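Local coordinates for CMP/dCMP-type deaminase domain-containing protein (Aspergillus oryzae RIB40, PDB 7DRY), which is a zinc-dependent deaminase of the cytidine deaminase fold that probably deaminates a pyrimidine intermediate of riboflavin biosynthesis, at residues A[7-12]-A[158-163]; A[54-59]-A[66-71]; A[114-119]-A[125-130]; A[170-175]-A[180-185]; A[46-51]-A[83-88]. All coordinates share one frame; numbering follows the deposited sequence. Where two conformers were deposited one is given.

Contact 1. Residues A[7-12]-A[158-163]; sequences KYLREC and QVVNGL
Leu9 and Leu163 carry most of this contact between helix 5-16 and the chain that leaves the edge strand 156-159, and every touch across it is apolar. One branch of Leu9, CD1, runs into the fork of Val160 and reaches its CB at 3.5 Å, slightly tighter than ordinary van der Waals contact; both methyls of Val160 lie close by, CG1 at 3.9 Å from the same CD1. Nearer the helix backbone, Leu163 CD1 rests against Leu9 CB at 3.7 Å.

On the exposed side the aliphatic part of an arginine joins in. The side chains of Arg10, in the conformer described here, and Leu163 cross at about a right angle, with Arg10 CG 4.1 Å from Leu163 CD1 and the other methyl, CD2, equally near.

Charged groups pair along the helix. Lys7 NZ donates to Glu11 OE2 at 2.7 Å, a salt bridge spanning one helical turn that meets the carboxylate on its anti side.

Leu163 is the N-cap residue of helix 164-171, which places the contact where the last strand of the central sheet turns into the next helix. With no hydrogen bond between the segments, cohesion here rests on shape and hydrophobic burial.

Contact 2. Residues A[54-59]-A[66-71]; sequences MELAGN and CLSNYA. With SO4 (sulfate ion), chain C.
Glu55 and Asn69 approach from opposite directions, one from the loop after strand 46-52 and the other from helix 62-73, and their flat ends are turned almost perpendicular, the carboxylate and amide planes 84° apart. Asn69 ND2 gives its hydrogen to Glu55 OE1 at 3.1 Å, nearly within its own amide plane but from well above the carboxylate plane. A weak second bond runs from the same nitrogen to Glu55 OE2 at 3.3 Å. Glu55 gains this reach by holding CG opposite its backbone N (chi1 -179°) and staying extended beyond it. Asn69 ND2 also donates to Thr50 O, and Glu55 OE1 accepts from Tyr52 N, which ties both groups to the end of the strand.

Beside this polar pair, Leu56 crosses Asn69 obliquely, alongside its OD1. In the conformer described here, Leu56 CD1 meets Ser68 CB at 3.5 Å and Leu56 CD2 lies 3.6 Å from Asn69 OD1, while Ser68 OG turns back to Gln64 O within the helix.

At the far end of the loop Asn59 ND2 donates to sulfate O2 at 3.1 Å, with an angle of 168°. The sulfate, probably from the crystallisation liquor, is also held by the zinc ligand His61. The loop therefore links the helix surface to the neighbourhood of the metal, and Thr50 O and Glu55 together set which way round the Asn69 amide sits, since only its NH2 end can satisfy these acceptors.

Contact 3. Residues A[114-119]-A[125-130]; sequences QRIIRT and KGIQKI
Ile116 packs against Ile127 and Ile130 inside a beta-alpha-beta unit, in which helix 112-117 crosses between the parallel strands 91-97 and 127-132 of the deaminase sheet. Ile116 CG2 lies between both strand isoleucines, 4.1 Å from Ile127 CB and 4.0 Å from Ile130 CD1; the side chains of Ile116 and Ile127 cross at about a right angle. Ile116 CD1 adds a second touch on Ile130 CD1, tip to tip at 3.9 Å. Met95 of the neighbouring strand touches both strand isoleucines, so the packing continues into the core of the sheet. The same helix face lies close to the zinc site: the side chain of Ile116 is about 5 Å from that of the zinc ligand Cys112.

The helix ends after Ile117, and two residues on the chain comes close to the start of the strand. Thr119 is buried and relays hydrogen bonds between the two elements. Its hydroxyl, lying between the backbone N and the carbonyl carbon (chi1 64°), faces both ways: OG1 donates to Ile116 O at 2.7 Å in the carbonyl plane and accepts from Ile127 N. Ile116 O is gripped twice, since Thr119 N also donates to it at 3.1 Å.

Gly126 lies directly against this turn at positive phi (72°), its CA only 3.3 Å from Thr119 O, where the backbones run closest. Immediately beyond it, the N-H of Ile127 points almost straight at Thr119 OG1, with a separation of 3.0 Å and an angle of 165°.

Contact 4. Residues A[170-175]-A[180-185]; sequences VAVAGH and EEVKAA
His175 and Glu181 form a buried histidine-carboxylate hydrogen bond. His175 ND1 donates to Glu181 OE2 at 2.8 Å with an angle of 161°; the oxygen lies close to the ring plane and is met on the syn side of the carboxylate. Ring and carboxylate planes are 36° apart. Glu181 reaches the ring fully stretched, with CG placed opposite its backbone N (chi1 178°).

Val172 packs beside this pair. Its CG1 lies against Glu181 OE1 at 3.6 Å. On the histidine side, Val172 CB stands 3.5 Å above one face of the ring, offset toward its rim. The second methyl, CG2, points to the helix and meets Val182 CG2 at 3.7 Å.

These residues are brought together by the turn between two helices near the end of the modelled chain. Val172 is the first residue to leave helical backbone angles after helix 164-171, and a type I beta turn from Val172 to His175, closed by His175 N to Val172 O at 2.9 Å, folds the chain so that both side chains face helix 178-187.

Farther out, the other ring nitrogen, His175 NE2, is hydrogen-bonded to Asn25 O. A carbonyl oxygen can only accept, so the imidazole is probably protonated on both nitrogens and positively charged, which would give the bond to Glu181 ion-pair character. Phe26 meets the ring edge-to-face, and Phe140 also packs against it. Val182 continues onto Leu168 and Glu169 of helix 164-171, and Ala173 O accepts from Arg178 NH1 at the start of the second helix.

Contact 5. Residues A[46-51]-A[83-88]; sequences RIVSTG and EVLPSE
Val48 CG1 butts against the CD-CG side of the Pro86 ring, lying 3.9 Å from Pro86 CD and 4.1 Å from Pro86 CG. This methyl is held opposite the backbone N (chi1 176°), which aims it from strand 46-52 at the loop preceding strand 91-97. Leu85 CD2 makes a looser apolar touch with it at 4.4 Å. Tyr70 of helix 62-73 packs on Val48, Leu85 and Pro86 alike and joins the cluster.

Val48 sits at a classic beta bulge, where it and Ser49 both face Leu32 of the adjacent strand 29-36.

At the start of the strand, Arg46 pairs with Glu88 in the conformer described here. Arg46 NH1 and Glu88 OE2 form a long salt bridge, 4.0 Å, with the guanidinium and carboxylate planes only 16° apart. Two waters bridge the gap, both in the guanidinium plane at its edge and both accepting from NH1. One donates to Glu88 OE1 at 3.1 Å, the other to Glu88 OE2 at 2.8 Å.

The loop is thus held to the edge strand of the sheet by a small apolar patch and a hydrated ion pair. The wide separation and the two conformers of Glu88 suggest that the charged end is the more adaptable.

Contacts 1, 3 and 5 all reach the central sheet: contact 5 lies on one outermost strand and contact 1 on the other, their centres 20 Å apart. Gln158 N binds Ile130 O at 2.9 Å, joining contact 1 to contact 3. Contacts 3 and 5 have centres 11 Å apart and meet where Lys125 N approaches Ser87 OG at 2.9 Å, while contact 2 joins contact 5 through Cys66 O and Ser49 OG at 2.8 Å. Ile116 of contact 3 lies about 8 Å from the zinc ion, Ser68 of contact 2 about 12 Å and His175 of contact 4 about 13 Å, each measured from the side chain. Contact 4 touches none of the others.

Contact 1. Residues A[7-12]-A[158-163]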
# COMPACT_ATOMS: atom_id res chain seq x y z
N LYS A 7 12.64 7.63 2.08
CA LYS A 7 12.31 7.89 3.48
C LYS A 7 10.88 7.47 3.79
O LYS A 7 10.63 6.85 4.83
CB LYS A 7 12.53 9.37 3.83
CG LYS A 7 12.31 9.66 5.31
CD LYS A 7 12.31 11.15 5.61
CE LYS A 7 12.15 11.41 7.11
NZ LYS A 7 11.87 10.17 7.88
N TYR A 8 9.93 7.77 2.90
CA TYR A 8 8.57 7.30 3.11
C TYR A 8 8.51 5.78 3.18
O TYR A 8 7.78 5.22 4.01
CB TYR A 8 7.65 7.80 2.00
CG TYR A 8 7.11 9.20 2.23
CD1 TYR A 8 6.24 9.46 3.29
CD2 TYR A 8 7.47 10.25 1.40
CE1 TYR A 8 5.75 10.73 3.51
CE2 TYR A 8 6.99 11.54 1.62
CZ TYR A 8 6.12 11.77 2.67
OH TYR A 8 5.62 13.03 2.90
N LEU A 9 9.28 5.10 2.33
CA LEU A 9 9.24 3.64 2.37
C LEU A 9 9.84 3.09 3.66
O LEU A 9 9.37 2.08 4.17
CB LEU A 9 9.88 3.03 1.13
CG LEU A 9 8.99 3.18 -0.11
CD1 LEU A 9 9.73 2.63 -1.31
CD2 LEU A 9 7.63 2.50 0.04
N ARG A 10 10.88 3.75 4.19
CA ARG A 10 11.41 3.33 5.49
C ARG A 10 10.37 3.52 6.58
O ARG A 10 10.26 2.69 7.49
CB ARG A 10 12.68 4.12 5.81
CG ARG A 10 13.88 3.74 4.95
CD ARG A 10 15.17 4.33 5.51
NE ARG A 10 15.21 5.79 5.44
CZ ARG A 10 15.68 6.47 4.41
NH1 ARG A 10 16.17 5.84 3.35
NH2 ARG A 10 15.67 7.80 4.43
N GLU A 11 9.60 4.61 6.51
CA GLU A 11 8.53 4.82 7.46
C GLU A 11 7.44 3.77 7.30
O GLU A 11 6.88 3.29 8.29
CB GLU A 11 7.96 6.24 7.29
CG GLU A 11 8.94 7.33 7.72
CD GLU A 11 8.53 8.73 7.30
OE1 GLU A 11 7.52 8.88 6.59
OE2 GLU A 11 9.23 9.69 7.69
N CYS A 12 7.17 3.37 6.06
CA CYS A 12 6.23 2.28 5.82
C CYS A 12 6.75 0.99 6.43
O CYS A 12 5.97 0.19 6.97
CB CYS A 12 6.08 2.09 4.31
SG CYS A 12 4.99 3.31 3.51
N GLN A 158 5.25 3.43 -9.35
CA GLN A 158 6.69 3.55 -9.47
C GLN A 158 7.35 2.66 -8.43
O GLN A 158 6.99 2.71 -7.25
CB GLN A 158 7.10 5.01 -9.23
CG GLN A 158 8.58 5.27 -9.38
CD GLN A 158 8.87 6.75 -9.52
OE1 GLN A 158 8.12 7.49 -10.17
NE2 GLN A 158 9.95 7.20 -8.91
N VAL A 159 8.32 1.86 -8.87
CA VAL A 159 9.13 1.08 -7.95
C VAL A 159 10.28 1.95 -7.46
O VAL A 159 10.96 2.62 -8.26
CB VAL A 159 9.65 -0.19 -8.62
CG1 VAL A 159 10.36 -1.06 -7.60
CG2 VAL A 159 8.51 -0.95 -9.27
N VAL A 160 10.52 1.94 -6.16
CA VAL A 160 11.62 2.67 -5.53
C VAL A 160 12.61 1.62 -5.06
O VAL A 160 12.31 0.84 -4.15
CB VAL A 160 11.13 3.52 -4.36
CG1 VAL A 160 12.29 4.28 -3.73
CG2 VAL A 160 10.02 4.47 -4.81
N ASN A 161 13.79 1.60 -5.68
CA ASN A 161 14.77 0.56 -5.42
C ASN A 161 15.59 0.89 -4.18
O ASN A 161 15.62 2.03 -3.71
CB ASN A 161 15.72 0.42 -6.61
CG ASN A 161 15.01 0.02 -7.89
OD1 ASN A 161 14.11 -0.82 -7.88
ND2 ASN A 161 15.41 0.63 -9.01
N GLY A 162 16.24 -0.14 -3.63
CA GLY A 162 17.22 0.02 -2.58
C GLY A 162 16.83 -0.55 -1.23
O GLY A 162 17.70 -0.64 -0.35
N LEU A 163 15.57 -0.93 -1.02
CA LEU A 163 15.12 -1.47 0.26
C LEU A 163 14.56 -2.88 0.13
O LEU A 163 13.88 -3.36 1.05
CB LEU A 163 14.10 -0.55 0.91
CG LEU A 163 14.59 0.85 1.26
CD1 LEU A 163 13.42 1.83 1.37
CD2 LEU A 163 15.39 0.80 2.56

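Contact 2. Residues A[54-59]-A[66-71]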
# COMPACT_ATOMS: atom_id res chain seq x y z
N MET A 54 -2.90 -6.40 9.30
CA MET A 54 -3.52 -6.96 10.50
C MET A 54 -3.61 -5.97 11.64
O MET A 54 -3.80 -6.36 12.80
CB MET A 54 -2.90 -8.30 10.93
CG MET A 54 -3.28 -9.41 9.96
SD MET A 54 -2.44 -10.96 10.29
CE MET A 54 -3.26 -12.05 9.13
N GLU A 55 -3.49 -4.68 11.33
CA GLU A 55 -3.80 -3.64 12.31
C GLU A 55 -5.26 -3.76 12.73
O GLU A 55 -5.58 -3.67 13.92
CB GLU A 55 -3.54 -2.28 11.66
CG GLU A 55 -3.80 -1.07 12.56
CD GLU A 55 -3.52 0.23 11.82
OE1 GLU A 55 -3.45 0.20 10.58
OE2 GLU A 55 -3.37 1.27 12.49
N LEU A 56 -6.14 -3.97 11.77
CA LEU A 56 -7.55 -4.19 12.06
C LEU A 56 -7.83 -5.69 12.10
O LEU A 56 -7.20 -6.48 11.39
CB LEU A 56 -8.41 -3.51 11.00
CG LEU A 56 -8.02 -2.03 10.86
CD1 LEU A 56 -8.82 -1.34 9.79
CD2 LEU A 56 -8.16 -1.30 12.21
N ALA A 57 -8.79 -6.07 12.94
CA ALA A 57 -9.11 -7.48 13.18
C ALA A 57 -9.31 -8.25 11.89
O ALA A 57 -9.83 -7.72 10.90
CB ALA A 57 -10.38 -7.58 14.02
N GLY A 58 -8.88 -9.50 11.89
CA GLY A 58 -9.04 -10.36 10.73
C GLY A 58 -7.89 -10.24 9.75
O GLY A 58 -6.85 -9.65 10.02
N ASN A 59 -8.11 -10.81 8.57
CA ASN A 59 -7.06 -10.94 7.56
C ASN A 59 -7.07 -9.67 6.71
O ASN A 59 -7.62 -9.62 5.61
CB ASN A 59 -7.31 -12.19 6.72
CG ASN A 59 -6.21 -12.44 5.70
OD1 ASN A 59 -5.18 -11.77 5.67
ND2 ASN A 59 -6.42 -13.45 4.86
N CYS A 66 -5.12 1.11 5.91
CA CYS A 66 -4.90 2.54 5.73
C CYS A 66 -6.20 3.24 5.33
O CYS A 66 -6.57 4.28 5.90
CB CYS A 66 -3.82 2.72 4.66
SG CYS A 66 -3.36 4.43 4.31
N LEU A 67 -6.91 2.67 4.36
CA LEU A 67 -8.17 3.26 3.91
C LEU A 67 -9.26 3.10 4.96
O LEU A 67 -10.06 4.02 5.17
CB LEU A 67 -8.59 2.61 2.59
CG LEU A 67 -7.68 2.95 1.41
CD1 LEU A 67 -8.00 2.08 0.20
CD2 LEU A 67 -7.78 4.41 1.04
N SER A 68 -9.31 1.94 5.62
CA SER A 68 -10.36 1.71 6.60
C SER A 68 -10.18 2.60 7.83
O SER A 68 -11.17 3.02 8.43
CB SER A 68 -10.35 0.24 7.01
OG SER A 68 -10.84 -0.56 5.95
N ASN A 69 -8.93 2.88 8.22
CA ASN A 69 -8.70 3.80 9.33
C ASN A 69 -9.30 5.16 9.00
O ASN A 69 -9.98 5.78 9.84
CB ASN A 69 -7.20 3.95 9.57
CG ASN A 69 -6.59 2.75 10.24
OD1 ASN A 69 -7.26 1.97 10.91
ND2 ASN A 69 -5.28 2.61 10.09
N TYR A 70 -9.06 5.65 7.78
CA TYR A 70 -9.61 6.94 7.37
C TYR A 70 -11.14 6.89 7.36
O TYR A 70 -11.79 7.82 7.85
CB TYR A 70 -9.06 7.32 6.00
CG TYR A 70 -9.32 8.77 5.64
CD1 TYR A 70 -8.43 9.78 5.99
CD2 TYR A 70 -10.48 9.14 4.96
CE1 TYR A 70 -8.66 11.09 5.66
CE2 TYR A 70 -10.71 10.46 4.63
CZ TYR A 70 -9.80 11.43 4.99
OH TYR A 70 -10.05 12.75 4.66
N ALA A 71 -11.71 5.81 6.83
CA ALA A 71 -13.16 5.66 6.83
C ALA A 71 -13.74 5.70 8.24
O ALA A 71 -14.76 6.36 8.48
CB ALA A 71 -13.55 4.36 6.13
S SO4 C . -4.65 -13.43 1.51
O1 SO4 C . -3.90 -12.26 1.99
O2 SO4 C . -4.60 -14.45 2.54
O3 SO4 C . -6.04 -13.05 1.28
O4 SO4 C . -4.00 -13.84 0.28

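Contact 3. Residues A[114-119]-A[125-130]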
# COMPACT_ATOMS: atom_id res chain seq x y z
N GLN A 114 -8.05 -3.11 -6.24
CA GLN A 114 -9.45 -2.76 -6.44
C GLN A 114 -9.93 -1.75 -5.40
O GLN A 114 -10.71 -0.85 -5.72
CB GLN A 114 -10.30 -4.03 -6.43
CG GLN A 114 -10.15 -4.91 -7.69
CD GLN A 114 -8.99 -5.91 -7.60
OE1 GLN A 114 -7.99 -5.67 -6.94
NE2 GLN A 114 -9.14 -7.05 -8.28
N ARG A 115 -9.47 -1.89 -4.15
CA ARG A 115 -9.77 -0.88 -3.13
C ARG A 115 -9.20 0.48 -3.52
O ARG A 115 -9.83 1.52 -3.28
CB ARG A 115 -9.20 -1.29 -1.77
CG ARG A 115 -9.79 -2.55 -1.18
CD ARG A 115 -9.17 -2.84 0.19
NE ARG A 115 -9.42 -4.23 0.53
CZ ARG A 115 -10.54 -4.67 1.08
NH1 ARG A 115 -10.70 -5.97 1.30
NH2 ARG A 115 -11.49 -3.82 1.44
N ILE A 116 -8.01 0.49 -4.14
CA ILE A 116 -7.40 1.74 -4.57
C ILE A 116 -8.16 2.34 -5.75
O ILE A 116 -8.46 3.54 -5.78
CB ILE A 116 -5.92 1.50 -4.91
CG1 ILE A 116 -5.12 1.22 -3.64
CG2 ILE A 116 -5.33 2.67 -5.70
CD1 ILE A 116 -3.79 0.54 -3.93
N ILE A 117 -8.49 1.51 -6.75
CA ILE A 117 -9.18 2.00 -7.94
C ILE A 117 -10.53 2.61 -7.59
O ILE A 117 -10.94 3.61 -8.18
CB ILE A 117 -9.31 0.87 -8.98
CG1 ILE A 117 -7.94 0.54 -9.58
CG2 ILE A 117 -10.32 1.24 -10.07
CD1 ILE A 117 -7.93 -0.73 -10.39
N ARG A 118 -11.23 2.02 -6.63
CA ARG A 118 -12.56 2.54 -6.34
C ARG A 118 -12.55 3.84 -5.55
O ARG A 118 -13.62 4.42 -5.34
CB ARG A 118 -13.43 1.48 -5.67
CG ARG A 118 -13.09 1.21 -4.26
CD ARG A 118 -14.03 0.18 -3.65
NE ARG A 118 -13.58 -0.13 -2.30
CZ ARG A 118 -14.05 -1.12 -1.55
NH1 ARG A 118 -13.55 -1.30 -0.34
NH2 ARG A 118 -15.01 -1.93 -2.01
N THR A 119 -11.38 4.35 -5.14
CA THR A 119 -11.36 5.70 -4.58
C THR A 119 -11.64 6.76 -5.63
O THR A 119 -12.00 7.89 -5.27
CB THR A 119 -10.04 6.01 -3.87
OG1 THR A 119 -8.95 6.00 -4.80
CG2 THR A 119 -9.77 4.99 -2.76
N LYS A 125 -11.16 12.66 -6.97
CA LYS A 125 -10.01 12.23 -7.76
C LYS A 125 -9.49 10.86 -7.35
O LYS A 125 -8.99 10.11 -8.19
CB LYS A 125 -8.89 13.25 -7.64
CG LYS A 125 -9.26 14.60 -8.16
CD LYS A 125 -8.05 15.39 -8.58
CE LYS A 125 -7.34 15.97 -7.39
NZ LYS A 125 -6.17 16.79 -7.82
N GLY A 126 -9.56 10.53 -6.06
CA GLY A 126 -9.00 9.28 -5.60
C GLY A 126 -7.47 9.29 -5.59
O GLY A 126 -6.81 10.31 -5.75
N ILE A 127 -6.92 8.09 -5.40
CA ILE A 127 -5.47 7.92 -5.32
C ILE A 127 -4.90 7.95 -6.73
O ILE A 127 -5.35 7.21 -7.61
CB ILE A 127 -5.13 6.62 -4.60
CG1 ILE A 127 -5.64 6.69 -3.16
CG2 ILE A 127 -3.62 6.36 -4.62
CD1 ILE A 127 -5.61 5.36 -2.43
N GLN A 128 -3.91 8.83 -6.96
CA GLN A 128 -3.36 9.03 -8.29
C GLN A 128 -2.06 8.27 -8.55
O GLN A 128 -1.74 8.03 -9.72
CB GLN A 128 -3.13 10.52 -8.57
CG GLN A 128 -4.42 11.24 -8.95
CD GLN A 128 -4.26 12.74 -9.11
OE1 GLN A 128 -4.89 13.51 -8.39
NE2 GLN A 128 -3.44 13.15 -10.08
N LYS A 129 -1.32 7.88 -7.51
CA LYS A 129 -0.04 7.23 -7.73
C LYS A 129 0.29 6.34 -6.54
O LYS A 129 -0.02 6.70 -5.40
CB LYS A 129 1.07 8.27 -7.96
CG LYS A 129 2.41 7.66 -8.33
CD LYS A 129 3.39 8.70 -8.88
CE LYS A 129 4.60 8.01 -9.47
NZ LYS A 129 5.48 8.97 -10.19
N ILE A 130 0.92 5.20 -6.82
CA ILE A 130 1.43 4.26 -5.82
C ILE A 130 2.95 4.17 -5.98
O ILE A 130 3.45 3.98 -7.09
CB ILE A 130 0.83 2.85 -6.00
CG1 ILE A 130 -0.69 2.91 -6.20
CG2 ILE A 130 1.20 1.97 -4.82
CD1 ILE A 130 -1.45 3.43 -5.00

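Contact 4. Residues A[170-175]-A[180-185]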
# COMPACT_ATOMS: atom_id res chain seq x y z
N VAL A 170 11.16 -8.29 6.63
CA VAL A 170 10.08 -7.92 7.54
C VAL A 170 8.79 -8.60 7.12
O VAL A 170 8.07 -9.19 7.94
CB VAL A 170 9.94 -6.39 7.57
CG1 VAL A 170 8.63 -5.98 8.27
CG2 VAL A 170 11.16 -5.75 8.24
N ALA A 171 8.49 -8.58 5.82
CA ALA A 171 7.21 -9.08 5.34
C ALA A 171 6.97 -10.53 5.73
O ALA A 171 5.86 -10.89 6.15
CB ALA A 171 7.12 -8.93 3.82
N VAL A 172 7.98 -11.39 5.58
CA VAL A 172 7.79 -12.83 5.77
C VAL A 172 8.36 -13.31 7.11
O VAL A 172 8.64 -14.51 7.26
CB VAL A 172 8.31 -13.65 4.58
CG1 VAL A 172 7.64 -13.21 3.29
CG2 VAL A 172 9.83 -13.56 4.48
N ALA A 173 8.51 -12.42 8.09
CA ALA A 173 9.14 -12.76 9.36
C ALA A 173 8.48 -13.94 10.05
O ALA A 173 9.15 -14.69 10.77
CB ALA A 173 9.05 -11.54 10.29
N GLY A 174 7.17 -14.11 9.88
CA GLY A 174 6.49 -15.20 10.54
C GLY A 174 6.50 -16.53 9.82
O GLY A 174 5.96 -17.51 10.34
N HIS A 175 7.12 -16.59 8.64
CA HIS A 175 7.07 -17.79 7.82
C HIS A 175 8.13 -18.80 8.22
O HIS A 175 9.22 -18.44 8.68
CB HIS A 175 7.28 -17.44 6.35
CG HIS A 175 6.21 -16.57 5.78
ND1 HIS A 175 6.06 -16.36 4.42
CD2 HIS A 175 5.23 -15.84 6.38
CE1 HIS A 175 5.04 -15.55 4.21
NE2 HIS A 175 4.53 -15.21 5.38
N GLU A 180 15.00 -18.57 3.01
CA GLU A 180 14.95 -19.16 1.68
C GLU A 180 13.93 -18.44 0.81
O GLU A 180 14.18 -18.20 -0.38
CB GLU A 180 14.60 -20.65 1.82
CG GLU A 180 15.71 -21.49 2.47
CD GLU A 180 15.70 -21.48 4.00
OE1 GLU A 180 14.95 -20.70 4.62
OE2 GLU A 180 16.45 -22.29 4.59
N GLU A 181 12.80 -18.03 1.39
CA GLU A 181 11.77 -17.31 0.66
C GLU A 181 12.24 -15.92 0.25
O GLU A 181 11.93 -15.44 -0.85
CB GLU A 181 10.51 -17.24 1.52
CG GLU A 181 9.35 -16.47 0.91
CD GLU A 181 8.07 -16.63 1.71
OE1 GLU A 181 7.03 -16.09 1.26
OE2 GLU A 181 8.09 -17.29 2.77
N VAL A 182 12.99 -15.24 1.13
CA VAL A 182 13.55 -13.94 0.77
C VAL A 182 14.50 -14.08 -0.42
O VAL A 182 14.51 -13.23 -1.32
CB VAL A 182 14.23 -13.29 1.99
CG1 VAL A 182 15.03 -12.06 1.58
CG2 VAL A 182 13.18 -12.93 3.04
N LYS A 183 15.30 -15.14 -0.44
CA LYS A 183 16.15 -15.40 -1.61
C LYS A 183 15.32 -15.55 -2.88
O LYS A 183 15.63 -14.93 -3.91
CB LYS A 183 16.97 -16.67 -1.42
CG LYS A 183 17.86 -16.64 -0.23
CD LYS A 183 19.23 -17.16 -0.60
CE LYS A 183 20.26 -16.51 0.29
NZ LYS A 183 19.99 -16.88 1.71
N ALA A 184 14.29 -16.39 -2.84
CA ALA A 184 13.47 -16.61 -4.03
C ALA A 184 12.93 -15.29 -4.56
O ALA A 184 12.92 -15.05 -5.77
CB ALA A 184 12.34 -17.59 -3.71
N ALA A 185 12.48 -14.41 -3.66
CA ALA A 185 11.94 -13.14 -4.10
C ALA A 185 13.03 -12.22 -4.65
O ALA A 185 12.85 -11.59 -5.70
CB ALA A 185 11.16 -12.47 -2.97

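Contact 5. Residues A[46-51]-A[83-88]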
# COMPACT_ATOMS: atom_id res chain seq x y z
N ARG A 46 1.26 16.38 3.14
CA ARG A 46 0.43 16.19 4.33
C ARG A 46 0.08 14.71 4.43
O ARG A 46 -0.35 14.10 3.45
CB ARG A 46 -0.87 17.00 4.22
CG ARG A 46 -0.64 18.51 4.06
CD ARG A 46 -1.88 19.21 3.52
NE ARG A 46 -1.67 20.65 3.34
CZ ARG A 46 -2.53 21.45 2.72
NH1 ARG A 46 -3.65 20.96 2.22
NH2 ARG A 46 -2.26 22.74 2.59
N ILE A 47 0.27 14.14 5.62
CA ILE A 47 -0.15 12.75 5.83
C ILE A 47 -1.66 12.70 5.93
O ILE A 47 -2.28 13.48 6.66
CB ILE A 47 0.52 12.15 7.07
CG1 ILE A 47 2.03 12.28 6.98
CG2 ILE A 47 0.12 10.68 7.22
CD1 ILE A 47 2.61 11.69 5.71
N VAL A 48 -2.27 11.79 5.17
CA VAL A 48 -3.71 11.61 5.15
C VAL A 48 -4.12 10.39 5.96
O VAL A 48 -5.13 10.43 6.68
CB VAL A 48 -4.21 11.52 3.69
CG1 VAL A 48 -5.72 11.24 3.64
CG2 VAL A 48 -3.88 12.80 2.95
N SER A 49 -3.38 9.29 5.86
CA SER A 49 -3.66 8.12 6.68
C SER A 49 -2.45 7.20 6.68
O SER A 49 -1.52 7.37 5.88
CB SER A 49 -4.90 7.38 6.17
OG SER A 49 -5.34 6.44 7.14
N THR A 50 -2.47 6.22 7.58
CA THR A 50 -1.46 5.17 7.63
C THR A 50 -2.16 3.85 7.94
O THR A 50 -3.27 3.83 8.47
CB THR A 50 -0.38 5.41 8.71
OG1 THR A 50 -0.94 5.20 10.02
CG2 THR A 50 0.19 6.82 8.62
N GLY A 51 -1.48 2.74 7.64
CA GLY A 51 -1.99 1.44 8.06
C GLY A 51 -0.94 0.36 7.88
O GLY A 51 0.10 0.57 7.24
N GLU A 83 -15.90 8.59 -0.73
CA GLU A 83 -16.72 9.79 -0.57
C GLU A 83 -16.06 10.84 0.32
O GLU A 83 -16.46 12.01 0.26
CB GLU A 83 -18.06 9.42 0.08
CG GLU A 83 -18.90 8.42 -0.68
CD GLU A 83 -20.18 8.05 0.06
OE1 GLU A 83 -20.43 8.61 1.15
OE2 GLU A 83 -20.91 7.18 -0.44
N VAL A 84 -15.09 10.45 1.13
CA VAL A 84 -14.53 11.33 2.16
C VAL A 84 -13.05 11.61 1.98
O VAL A 84 -12.53 12.51 2.66
CB VAL A 84 -14.80 10.81 3.58
CG1 VAL A 84 -16.30 10.81 3.88
CG2 VAL A 84 -14.21 9.43 3.77
N LEU A 85 -12.34 10.88 1.13
CA LEU A 85 -10.92 11.18 0.93
C LEU A 85 -10.77 12.57 0.31
O LEU A 85 -11.63 13.02 -0.45
CB LEU A 85 -10.29 10.15 -0.00
CG LEU A 85 -10.01 8.80 0.66
CD1 LEU A 85 -9.70 7.77 -0.43
CD2 LEU A 85 -8.89 8.90 1.68
N PRO A 86 -9.67 13.26 0.62
CA PRO A 86 -9.46 14.60 0.06
C PRO A 86 -9.47 14.58 -1.46
O PRO A 86 -8.99 13.63 -2.10
CB PRO A 86 -8.08 14.99 0.58
CG PRO A 86 -7.87 14.16 1.78
CD PRO A 86 -8.58 12.86 1.53
N SER A 87 -10.00 15.66 -2.04
CA SER A 87 -10.05 15.82 -3.49
C SER A 87 -9.97 17.32 -3.75
O SER A 87 -10.99 17.99 -3.93
CB SER A 87 -11.31 15.20 -4.08
OG SER A 87 -11.24 15.15 -5.49
N GLU A 88 -8.74 17.83 -3.84
CA GLU A 88 -8.47 19.20 -4.23
C GLU A 88 -7.69 19.20 -5.53
O GLU A 88 -6.71 18.44 -5.66
CB GLU A 88 -7.65 19.90 -3.13
CG GLU A 88 -8.10 19.56 -1.72
CD GLU A 88 -7.00 19.74 -0.69
OE1 GLU A 88 -6.63 18.74 -0.03
OE2 GLU A 88 -6.50 20.88 -0.55
O HOH W 1 -4.81 18.08 2.33
O HOH W 2 -5.22 22.99 0.74